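Local coordinates for L-arabinose ABC transporter, periplasmic L-arabinose-binding protein (Burkholderia thailandensis, PDB 4KZK) that binds sugars such as beta-D-galactose in the periplasm and probably delivers L-arabinose to an ABC transporter for uptake, at residues Gly237-Asp240 against Asp241-Val244; Leu179-Ala182 against Arg183-Thr187; Ser143-Arg146 against Ile147-Val151. All blocks are in the same frame, centred on the assembly; numbering follows the deposited sequence.

Contact 1 (Gly237-Asp240 against Asp241-Val244); sequences GSND and DTTV. With GAL (beta-D-galactopyranose), chain B.
Asp241 opens the segment with its carboxylate beside the side-chain amide of Asn239. The two flat groups lie 29° apart, and Asp241 CB comes 3.6 Å from Asn239 OD1. Asp241 also touches Asp48, which binds galactose.

Thr242 follows, and Asn239 OD1 caps it: Thr242 N donates to Asn239 OD1 at 2.9 Å in a nearly straight bond of 170°. Asn239 is therefore the N-cap of helix 240-252, at the point where strand 233-236 of this periplasmic-binding-protein fold passes into its helix. Its CG sits between the backbone N and the carbonyl carbon (chi1 67°), which turns OD1 to the helix. The other end of the same amide faces the sugar, and Asn239 ND2 donates to galactose O3 at 3.0 Å. One planar group thus ties the ligand to the first turn. Thr242 OG1 in turn accepts from Ser238 N at 3.2 Å.

Thr243 grips Asn239 O twice. Thr243 N donates to Asn239 O at 3.1 Å and Thr243 OG1 donates to Asn239 O at 2.8 Å, the two coming from opposite faces of the carbonyl plane. Gly237 N adds a weak bond to Thr243 OG1.

Val244 N closes the turn on Asp240 O at 2.8 Å. The Asp240 carboxylate bonds to Ser286 OG and the backbone N of Gly267.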
# COMPACT_ATOMS: atom_id res chain seq x y z
N GLY A 237 -4.80 -8.31 -2.57
CA GLY A 237 -5.52 -7.13 -2.13
C GLY A 237 -4.85 -5.85 -2.56
O GLY A 237 -4.37 -5.71 -3.70
N SER A 238 -4.85 -4.89 -1.68
CA SER A 238 -4.20 -3.62 -1.94
C SER A 238 -2.77 -3.60 -1.39
O SER A 238 -1.97 -2.78 -1.81
CB SER A 238 -5.00 -2.47 -1.35
OG SER A 238 -5.18 -2.63 0.04
N ASN A 239 -2.47 -4.49 -0.44
CA ASN A 239 -1.15 -4.51 0.19
C ASN A 239 -0.91 -5.85 0.87
O ASN A 239 -1.77 -6.73 0.85
CB ASN A 239 -0.95 -3.32 1.15
CG ASN A 239 -1.86 -3.37 2.38
OD1 ASN A 239 -2.64 -4.29 2.56
ND2 ASN A 239 -1.74 -2.36 3.23
N ASP A 240 0.27 -6.00 1.46
CA ASP A 240 0.61 -7.23 2.19
C ASP A 240 -0.36 -7.50 3.34
O ASP A 240 -0.74 -8.67 3.58
CB ASP A 240 2.04 -7.17 2.76
CG ASP A 240 3.11 -7.15 1.70
OD1 ASP A 240 2.88 -7.68 0.61
OD2 ASP A 240 4.22 -6.62 1.96
N ASP A 241 -0.73 -6.46 4.06
CA ASP A 241 -1.57 -6.62 5.24
C ASP A 241 -2.92 -7.23 4.92
O ASP A 241 -3.35 -8.17 5.58
CB ASP A 241 -1.76 -5.26 5.90
CG ASP A 241 -0.44 -4.58 6.26
OD1 ASP A 241 0.51 -4.72 5.48
OD2 ASP A 241 -0.41 -3.83 7.24
N THR A 242 -3.57 -6.72 3.89
CA THR A 242 -4.86 -7.23 3.46
C THR A 242 -4.68 -8.64 2.90
O THR A 242 -5.38 -9.54 3.28
CB THR A 242 -5.56 -6.28 2.47
OG1 THR A 242 -4.68 -5.90 1.40
CG2 THR A 242 -5.95 -5.05 3.20
N THR A 243 -3.68 -8.83 2.05
CA THR A 243 -3.41 -10.14 1.47
C THR A 243 -3.25 -11.21 2.52
O THR A 243 -3.81 -12.31 2.39
CB THR A 243 -2.19 -10.07 0.51
OG1 THR A 243 -2.47 -9.10 -0.51
CG2 THR A 243 -1.92 -11.41 -0.14
N VAL A 244 -2.49 -10.91 3.57
CA VAL A 244 -2.24 -11.88 4.65
C VAL A 244 -3.54 -12.22 5.38
O VAL A 244 -3.72 -13.33 5.88
CB VAL A 244 -1.21 -11.35 5.68
CG1 VAL A 244 -1.35 -12.04 7.04
CG2 VAL A 244 0.18 -11.50 5.12
C1 GAL B . -1.08 2.73 0.84
C2 GAL B . -1.15 1.42 1.62
C3 GAL B . 0.27 1.04 2.05
C4 GAL B . 1.19 1.02 0.84
C5 GAL B . 1.15 2.37 0.15
C6 GAL B . 2.00 2.39 -1.11
O1 GAL B . -2.38 3.00 0.34
O2 GAL B . -1.98 1.62 2.74
O3 GAL B . 0.29 -0.22 2.74
O4 GAL B . 0.85 -0.03 -0.03
O5 GAL B . -0.19 2.61 -0.27
O6 GAL B . 1.94 3.66 -1.74

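Contact 2 (Leu179-Ala182 against Arg183-Thr187); sequences LPTA and RERTT. With GAL (beta-D-galactopyranose), chain B.
Arg185 reaches back one turn to Thr181 at the start of helix 180-195 and ends at the bound galactose. Its backbone N donates to Thr181 O, the ordinary helical bond. Arg185 CB lies 3.6 Å from both Thr181 O and Ala182 O. CG stands anti to the carbonyl carbon (chi1 -66°), and from there the chain runs extended to NE. CG and CD pass closely over Thr181 O, with Arg185 CG 3.1 Å from Thr181 O.

At NE the polar part begins. Arg185 NE donates to Thr181 OG1 at 3.0 Å. Arg185 NH2 donates to the same Thr181 OG1 at 2.9 Å. The hydroxyl lies at the guanidinium edge, only 9° from its plane, so two neighbouring N-H groups converge on one oxygen. Thr181 places OG1 there by holding it anti to its own N (chi1 -174°). The tip belongs to the sugar. Arg185 NH2 gives a second bond, to galactose O5, at 2.9 Å. Arg185 NH1 donates to galactose O4 at 2.9 Å. NH1 also bonds to Ser238 O, in the loop after strand 233-236.

One residue further on, Thr186 N donates to Ala182 O at 3.2 Å. A water bonds to Thr186 OG1 and more weakly to Ala182 O, while Arg173 also bonds to Thr186 OG1. The helix belongs to the beta-alpha-beta unit of strands 170-175 and 203-207.

Thr181 and Ser238 O together are likely to fix the rotation of the guanidinium. Held in this way, the group can offer one nitrogen each to the ring oxygen and the O4 hydroxyl, a pattern consistent with recognition of a pyranose through these two atoms.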
# COMPACT_ATOMS: atom_id res chain seq x y z
N LEU A 179 -11.09 3.64 -2.50
CA LEU A 179 -9.81 4.33 -2.63
C LEU A 179 -9.19 4.02 -3.99
O LEU A 179 -8.85 2.88 -4.25
CB LEU A 179 -8.87 3.89 -1.52
CG LEU A 179 -7.47 4.51 -1.51
CD1 LEU A 179 -7.53 6.01 -1.20
CD2 LEU A 179 -6.56 3.79 -0.53
N PRO A 180 -9.02 5.05 -4.86
CA PRO A 180 -8.54 4.77 -6.21
C PRO A 180 -7.29 3.90 -6.30
O PRO A 180 -7.26 2.98 -7.10
CB PRO A 180 -8.32 6.17 -6.80
CG PRO A 180 -9.32 7.00 -6.10
CD PRO A 180 -9.43 6.46 -4.71
N THR A 181 -6.27 4.17 -5.49
CA THR A 181 -5.04 3.38 -5.63
C THR A 181 -5.32 1.92 -5.30
O THR A 181 -4.77 1.02 -5.91
CB THR A 181 -3.85 3.96 -4.82
OG1 THR A 181 -2.65 3.23 -5.11
CG2 THR A 181 -4.11 3.92 -3.32
N ALA A 182 -6.18 1.66 -4.33
CA ALA A 182 -6.53 0.28 -4.01
C ALA A 182 -7.30 -0.39 -5.14
O ALA A 182 -7.05 -1.54 -5.49
CB ALA A 182 -7.31 0.20 -2.70
N ARG A 183 -8.28 0.32 -5.71
CA ARG A 183 -9.05 -0.18 -6.83
C ARG A 183 -8.14 -0.50 -8.01
O ARG A 183 -8.28 -1.53 -8.65
CB ARG A 183 -10.12 0.82 -7.25
CG ARG A 183 -11.09 0.28 -8.30
CD ARG A 183 -11.96 1.36 -8.94
NE ARG A 183 -11.18 2.23 -9.83
CZ ARG A 183 -10.73 1.89 -11.05
NH1 ARG A 183 -11.02 0.70 -11.59
NH2 ARG A 183 -10.01 2.76 -11.74
N GLU A 184 -7.18 0.38 -8.30
CA GLU A 184 -6.31 0.17 -9.46
C GLU A 184 -5.40 -1.05 -9.28
O GLU A 184 -5.16 -1.82 -10.24
CB GLU A 184 -5.48 1.42 -9.73
CG GLU A 184 -6.32 2.60 -10.22
CD GLU A 184 -5.63 3.95 -10.07
OE1 GLU A 184 -4.39 4.00 -9.87
OE2 GLU A 184 -6.33 4.99 -10.18
N ARG A 185 -4.90 -1.26 -8.06
CA ARG A 185 -4.06 -2.42 -7.74
C ARG A 185 -4.81 -3.71 -7.99
O ARG A 185 -4.25 -4.63 -8.60
CB ARG A 185 -3.60 -2.39 -6.28
CG ARG A 185 -2.68 -1.23 -5.97
CD ARG A 185 -2.56 -0.99 -4.48
NE ARG A 185 -2.12 0.38 -4.21
CZ ARG A 185 -1.43 0.75 -3.13
NH1 ARG A 185 -1.09 -0.14 -2.22
NH2 ARG A 185 -1.10 2.03 -2.95
N THR A 186 -6.06 -3.80 -7.53
CA THR A 186 -6.80 -5.05 -7.69
C THR A 186 -7.30 -5.26 -9.11
O THR A 186 -7.34 -6.40 -9.57
CB THR A 186 -7.94 -5.23 -6.66
OG1 THR A 186 -8.89 -4.18 -6.77
CG2 THR A 186 -7.37 -5.28 -5.28
N THR A 187 -7.66 -4.18 -9.79
CA THR A 187 -8.05 -4.23 -11.20
C THR A 187 -6.89 -4.74 -12.07
O THR A 187 -7.07 -5.60 -12.92
CB THR A 187 -8.55 -2.86 -11.70
OG1 THR A 187 -9.66 -2.45 -10.90
CG2 THR A 187 -9.01 -2.94 -13.14
C1 GAL B . -1.08 2.73 0.84
C2 GAL B . -1.15 1.42 1.62
C3 GAL B . 0.27 1.04 2.05
C4 GAL B . 1.19 1.02 0.84
C5 GAL B . 1.15 2.37 0.15
C6 GAL B . 2.00 2.39 -1.11
O1 GAL B . -2.38 3.00 0.34
O2 GAL B . -1.98 1.62 2.74
O3 GAL B . 0.29 -0.22 2.74
O4 GAL B . 0.85 -0.03 -0.03
O5 GAL B . -0.19 2.61 -0.27
O6 GAL B . 1.94 3.66 -1.74
O HOH W 1 -9.88 -2.60 -4.42

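Contact 3 (Ser143-Arg146 against Ile147-Val151); sequences SAYR and IGRQV
Tyr145 and Arg149 lie side by side on helix 144-161 and point the same way, an i to i+4 pair one turn apart. The helix follows strand 139-142 in this periplasmic-binding-protein fold. The tyrosine ring and the guanidinium are turned 63° from each other, so the two flat groups do not stack. Instead, the aliphatic part of the arginine runs along the ring. Arg149 CG comes 3.7 Å from Tyr145 CE2, and CD passes close to CE2 and CZ.

Tyr145 CG stands anti to its backbone N, which sends the ring out along the helix side. Arg149 bends at chi2 and chi3, and this curl brings its tip round to the phenol oxygen. The phenol oxygen also bonds to Asp191 of helix 180-195, whose carboxylate would probably favour the nearby arginine charge.

Arg146 is exposed, and its guanidinium lies near Ser143. This placement is doubtful: the chain is nearly eclipsed at chi3, and Ser143 OG and Arg146 NH1 are close without hydrogen-bond geometry.

On the buried side, Ile147 has two conformers. In the one given, its CG1 lies against Ser143 O and the side chain packs on Ile287 of strand 283-288. Ser143 O also accepts from Ile147 N at 2.9 Å, the first backbone bond of the helix. Gln150 NE2 bonds to Gly320 O.

Between the main pair, Arg149 NH1 donates to Tyr145 OH at 3.0 Å, with the phenol oxygen 5° from the guanidinium plane and the bond angle at 152°.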
# COMPACT_ATOMS: atom_id res chain seq x y z
N SER A 143 2.75 3.28 -9.14
CA SER A 143 2.06 3.07 -10.41
C SER A 143 1.10 1.89 -10.27
O SER A 143 1.43 0.75 -10.62
CB SER A 143 3.06 2.86 -11.56
OG SER A 143 2.38 3.02 -12.81
N ALA A 144 -0.08 2.16 -9.72
CA ALA A 144 -0.92 1.15 -9.12
C ALA A 144 -1.42 0.07 -10.07
O ALA A 144 -1.38 -1.12 -9.74
CB ALA A 144 -2.09 1.79 -8.39
N TYR A 145 -1.88 0.48 -11.24
CA TYR A 145 -2.37 -0.49 -12.21
C TYR A 145 -1.26 -1.42 -12.66
O TYR A 145 -1.45 -2.64 -12.67
CB TYR A 145 -3.04 0.21 -13.40
CG TYR A 145 -3.63 -0.79 -14.37
CD1 TYR A 145 -4.87 -1.40 -14.11
CD2 TYR A 145 -2.94 -1.19 -15.51
CE1 TYR A 145 -5.38 -2.36 -14.97
CE2 TYR A 145 -3.45 -2.15 -16.36
CZ TYR A 145 -4.68 -2.73 -16.08
OH TYR A 145 -5.18 -3.70 -16.96
N ARG A 146 -0.10 -0.86 -13.00
CA ARG A 146 1.03 -1.69 -13.42
C ARG A 146 1.52 -2.62 -12.33
O ARG A 146 1.86 -3.75 -12.59
CB ARG A 146 2.20 -0.82 -13.91
CG ARG A 146 1.91 -0.10 -15.21
CD ARG A 146 3.17 0.41 -15.92
NE ARG A 146 4.33 0.48 -15.04
CZ ARG A 146 4.84 1.57 -14.47
NH1 ARG A 146 4.34 2.78 -14.68
NH2 ARG A 146 5.88 1.44 -13.68
N ILE A 147 1.50 -2.15 -11.08
CA ILE A 147 1.86 -2.97 -9.92
C ILE A 147 0.89 -4.14 -9.80
O ILE A 147 1.28 -5.29 -9.60
CB ILE A 147 1.83 -2.13 -8.62
CG1 ILE A 147 2.88 -1.02 -8.66
CG2 ILE A 147 2.02 -3.01 -7.39
CD1 ILE A 147 4.31 -1.49 -8.75
N GLY A 148 -0.39 -3.84 -9.90
CA GLY A 148 -1.38 -4.89 -9.94
C GLY A 148 -1.15 -5.92 -11.04
O GLY A 148 -1.31 -7.13 -10.81
N ARG A 149 -0.81 -5.46 -12.25
CA ARG A 149 -0.47 -6.41 -13.30
C ARG A 149 0.65 -7.34 -12.87
O ARG A 149 0.62 -8.54 -13.18
CB ARG A 149 -0.06 -5.67 -14.58
CG ARG A 149 -1.16 -4.85 -15.23
CD ARG A 149 -2.32 -5.70 -15.73
NE ARG A 149 -1.94 -6.57 -16.85
CZ ARG A 149 -2.61 -6.67 -18.00
NH1 ARG A 149 -3.71 -5.93 -18.24
NH2 ARG A 149 -2.19 -7.52 -18.91
N GLN A 150 1.67 -6.78 -12.24
CA GLN A 150 2.77 -7.60 -11.70
C GLN A 150 2.30 -8.62 -10.68
O GLN A 150 2.78 -9.75 -10.66
CB GLN A 150 3.86 -6.73 -11.09
CG GLN A 150 4.59 -5.86 -12.09
CD GLN A 150 5.56 -4.95 -11.38
OE1 GLN A 150 5.16 -3.94 -10.81
NE2 GLN A 150 6.81 -5.31 -11.37
N VAL A 151 1.37 -8.23 -9.83
CA VAL A 151 0.79 -9.18 -8.88
C VAL A 151 0.14 -10.37 -9.60
O VAL A 151 0.40 -11.53 -9.30
CB VAL A 151 -0.25 -8.52 -7.96
CG1 VAL A 151 -1.05 -9.57 -7.19
CG2 VAL A 151 0.38 -7.50 -7.01

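Overall arrangement
All three contacts sit at the N-terminal ends of helices, contact 1 including the loop before its helix. Contact 1 is buried throughout, while contacts 2 and 3 each have a buried and a more exposed side. Contacts 1 and 2 both reach the galactose, and they also pack together, with Ser238 CB 3.8 Å from Ala182 CB. Contact 3 does not touch the sugar. It packs against contact 2 through Ala144 CB, which rests on Thr181, Glu184 and Arg185. Contacts 1 and 3 do not touch, their nearest atoms being about 6 Å apart. A capping amide and threonine hydroxyls dominate contact 1, a threonine-held arginine contact 2, and a tyrosine-arginine pair contact 3.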